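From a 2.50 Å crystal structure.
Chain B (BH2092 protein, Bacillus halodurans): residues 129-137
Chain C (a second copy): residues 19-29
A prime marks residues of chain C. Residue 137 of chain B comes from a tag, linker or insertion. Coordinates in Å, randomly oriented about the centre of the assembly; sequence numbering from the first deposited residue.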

# COMPACT_ATOMS: atom_id res chain seq x y z
N PHE B 129 -3.87 15.36 3.93
CA PHE B 129 -4.79 14.24 3.83
C PHE B 129 -6.19 14.65 3.37
O PHE B 129 -6.58 15.81 3.48
N TRP B 130 -6.94 13.67 2.88
CA TRP B 130 -8.31 13.88 2.44
C TRP B 130 -9.17 14.08 3.70
O TRP B 130 -9.02 13.33 4.67
N ASN B 131 -10.05 15.08 3.67
CA ASN B 131 -10.92 15.39 4.82
C ASN B 131 -12.31 14.79 4.62
O ASN B 131 -13.09 15.25 3.78
N MSE B 132 -12.62 13.77 5.41
CA MSE B 132 -13.90 13.08 5.33
C MSE B 132 -15.10 13.99 5.59
O MSE B 132 -16.22 13.70 5.16
N LYS B 133 -14.87 15.09 6.30
CA LYS B 133 -15.95 16.01 6.61
C LYS B 133 -16.14 17.07 5.52
O LYS B 133 -17.26 17.45 5.21
N LYS B 134 -15.03 17.54 4.95
CA LYS B 134 -15.11 18.55 3.90
C LYS B 134 -16.05 18.16 2.75
O LYS B 134 -16.51 19.02 1.99
N GLU B 135 -16.34 16.87 2.63
CA GLU B 135 -17.22 16.40 1.57
C GLU B 135 -18.61 17.00 1.66
O GLU B 135 -19.09 17.61 0.70
N SER B 136 -19.25 16.83 2.81
CA SER B 136 -20.58 17.41 2.99
C SER B 136 -20.51 18.93 2.73
O SER B 136 -21.49 19.53 2.27
N LEU B 137 -19.35 19.53 3.02
CA LEU B 137 -19.16 20.97 2.81
C LEU B 137 -18.63 21.31 1.41
O LEU B 137 -18.13 22.42 1.16
N ASP C 19 -11.45 1.30 -0.15
CA ASP C 19 -10.73 2.33 0.59
C ASP C 19 -11.54 3.06 1.65
O ASP C 19 -12.75 2.88 1.77
N ILE C 20 -10.85 3.91 2.40
CA ILE C 20 -11.46 4.69 3.46
C ILE C 20 -12.65 5.50 2.93
O ILE C 20 -13.66 5.65 3.62
N ALA C 21 -12.52 6.01 1.72
CA ALA C 21 -13.58 6.82 1.11
C ALA C 21 -14.88 6.04 0.97
O ALA C 21 -15.89 6.41 1.56
N ASP C 22 -14.85 4.96 0.20
CA ASP C 22 -16.04 4.16 -0.00
C ASP C 22 -16.63 3.67 1.32
O ASP C 22 -17.85 3.54 1.45
N LEU C 23 -15.78 3.40 2.31
CA LEU C 23 -16.27 2.91 3.59
C LEU C 23 -17.08 3.98 4.30
O LEU C 23 -18.21 3.75 4.72
N SER C 24 -16.48 5.16 4.45
CA SER C 24 -17.12 6.27 5.12
C SER C 24 -18.52 6.54 4.56
O SER C 24 -19.42 6.96 5.30
N ILE C 25 -18.68 6.31 3.27
CA ILE C 25 -19.97 6.52 2.60
C ILE C 25 -21.02 5.53 3.12
O ILE C 25 -22.02 5.95 3.70
N ASP C 26 -20.77 4.24 2.92
CA ASP C 26 -21.68 3.19 3.37
C ASP C 26 -21.97 3.33 4.88
O ASP C 26 -23.01 2.86 5.37
N ILE C 27 -21.06 3.95 5.62
CA ILE C 27 -21.24 4.16 7.05
C ILE C 27 -22.15 5.38 7.27
O ILE C 27 -23.03 5.35 8.12
N LYS C 28 -21.92 6.44 6.49
CA LYS C 28 -22.73 7.65 6.59
C LYS C 28 -24.18 7.40 6.20
O LYS C 28 -25.10 7.86 6.88
N LYS C 29 -24.39 6.68 5.10
CA LYS C 29 -25.74 6.38 4.64
C LYS C 29 -26.33 5.15 5.32
O LYS C 29 -27.38 4.65 4.89

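How does Trp130 meet the helix of chain C? Phe129 is out of reach, but the CA-to-CB bond of Trp130 points toward the helix, and chi1 in the t well (178°) with chi2 near 66° carries the indole to the Ala21′ and Ser24′ turn. CZ3 of Trp130 lies 3.9 Å from CA of Ala21′, and its CH2 is 4.1 Å from CB of Ala21′, so the ring reaches the helix backbone beside the Ala21′ methyl. Ser24′ OG sits at the ring edge, 4.0 Å from Trp130 CH2. At its other end the indole is tethered within chain B by a weak hydrogen bond, from Trp130 NE1 to Glu135 OE2 (3.4 Å).

What does Met132, a selenomethionine, add? Asn131 stays out of reach, but Met132 points toward the helix, extended with chi1 and chi2 both t before chi3 turns to m. That bend sets its CE 3.7 Å from Ile20′ CG2, while its SE lies 3.6 Å from Ser24′ CB, so the tip spans one helical turn. Ser24′, chi1 p, also points toward chain B, yet its hydroxyl is used within its own helix: Ser24′ OG donates to Ala21′ O at 2.5 Å.

Where do the charged side chains come together? The CA-to-CB bond of Lys133 points away, but the long chain returns, and Lys133 NZ comes within 3.0 Å of Lys28′ NZ. These are two donors of like charge, so the approach is not a hydrogen bond. Lys28′ NZ instead donates a weak hydrogen bond to the backbone Met132 O (3.5 Å).

How does the contact end? Lys134 is out of reach, and Ser136, chi1 m and directed sideways, makes a loose contact: its OG is 4.4 Å from Lys28′ CE. The tag residue Leu137 takes no part.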

# COMPACT_ATOMS: atom_id res chain seq x y z
CB PHE B 129 -4.92 13.53 5.17
CG PHE B 129 -3.62 13.10 5.77
CD1 PHE B 129 -2.97 13.91 6.70
CD2 PHE B 129 -3.06 11.87 5.45
CE1 PHE B 129 -1.77 13.50 7.29
CE2 PHE B 129 -1.87 11.45 6.03
CZ PHE B 129 -1.22 12.26 6.96
CB TRP B 130 -8.80 12.65 1.69
CG TRP B 130 -10.23 12.73 1.24
CD1 TRP B 130 -10.74 13.58 0.31
CD2 TRP B 130 -11.32 11.90 1.66
NE1 TRP B 130 -12.08 13.33 0.12
CE2 TRP B 130 -12.46 12.30 0.94
CE3 TRP B 130 -11.44 10.85 2.58
CZ2 TRP B 130 -13.71 11.69 1.10
CZ3 TRP B 130 -12.68 10.24 2.75
CH2 TRP B 130 -13.80 10.67 2.01
CB ASN B 131 -11.05 16.91 5.00
CG ASN B 131 -11.49 17.30 6.40
OD1 ASN B 131 -12.40 16.69 6.98
ND2 ASN B 131 -10.85 18.33 6.95
CB MSE B 132 -13.91 11.93 6.33
CG MSE B 132 -15.05 10.97 6.19
SE MSE B 132 -14.95 9.67 7.62
CE MSE B 132 -13.37 8.71 7.08
CB LYS B 133 -15.70 16.70 7.96
CG LYS B 133 -15.29 15.76 9.10
CD LYS B 133 -15.95 14.38 9.01
CE LYS B 133 -17.46 14.42 9.14
NZ LYS B 133 -18.05 13.06 8.94
CB LYS B 134 -13.72 18.84 3.31
CG LYS B 134 -13.14 20.21 3.69
CD LYS B 134 -12.21 20.74 2.59
CE LYS B 134 -12.98 20.96 1.28
NZ LYS B 134 -12.15 21.42 0.12
CB GLU B 135 -17.31 14.87 1.58
CG GLU B 135 -16.05 14.21 1.04
CD GLU B 135 -15.73 14.69 -0.37
OE1 GLU B 135 -16.51 14.37 -1.30
OE2 GLU B 135 -14.70 15.40 -0.55
CB SER B 136 -21.10 17.15 4.42
OG SER B 136 -21.34 15.77 4.64
CB LEU B 137 -18.25 21.56 3.91
CG LEU B 137 -18.84 21.50 5.33
CD1 LEU B 137 -18.62 20.10 5.91
CD2 LEU B 137 -18.19 22.54 6.23
CB ASP C 19 -10.09 3.36 -0.36
CG ASP C 19 -11.13 4.18 -1.12
OD1 ASP C 19 -12.22 4.44 -0.56
OD2 ASP C 19 -10.84 4.58 -2.28
CB ILE C 20 -10.43 5.64 4.09
CG1 ILE C 20 -9.25 4.83 4.64
CG2 ILE C 20 -11.07 6.47 5.19
CD1 ILE C 20 -9.65 3.73 5.61
CB ALA C 21 -13.13 7.33 -0.25
CB ASP C 22 -15.74 2.96 -0.91
CG ASP C 22 -15.07 3.37 -2.22
OD1 ASP C 22 -15.34 4.49 -2.71
OD2 ASP C 22 -14.29 2.55 -2.76
CB LEU C 23 -15.10 2.50 4.50
CG LEU C 23 -15.30 1.28 5.41
CD1 LEU C 23 -14.25 1.31 6.51
CD2 LEU C 23 -16.69 1.25 6.01
CB SER C 24 -16.26 7.52 4.99
OG SER C 24 -16.03 7.81 3.63
CB ILE C 25 -19.81 6.37 1.07
CG1 ILE C 25 -19.10 7.61 0.51
CG2 ILE C 25 -21.17 6.16 0.42
CD1 ILE C 25 -18.89 7.61 -0.99
CB ASP C 26 -21.10 1.80 3.07
CG ASP C 26 -21.06 1.47 1.57
OD1 ASP C 26 -22.03 1.78 0.85
OD2 ASP C 26 -20.05 0.88 1.12
CB ILE C 27 -19.88 4.40 7.79
CG1 ILE C 27 -18.97 3.18 7.63
CG2 ILE C 27 -20.12 4.68 9.27
CD1 ILE C 27 -19.55 1.90 8.20
CB LYS C 28 -22.16 8.78 5.70
CG LYS C 28 -21.16 9.70 6.41
CD LYS C 28 -20.99 11.05 5.68
CE LYS C 28 -20.00 11.99 6.42
NZ LYS C 28 -18.58 11.48 6.44
CB LYS C 29 -25.75 6.18 3.12
CG LYS C 29 -25.49 7.46 2.32
CD LYS C 29 -26.53 7.65 1.22
CE LYS C 29 -26.21 8.86 0.35
NZ LYS C 29 -24.89 8.69 -0.34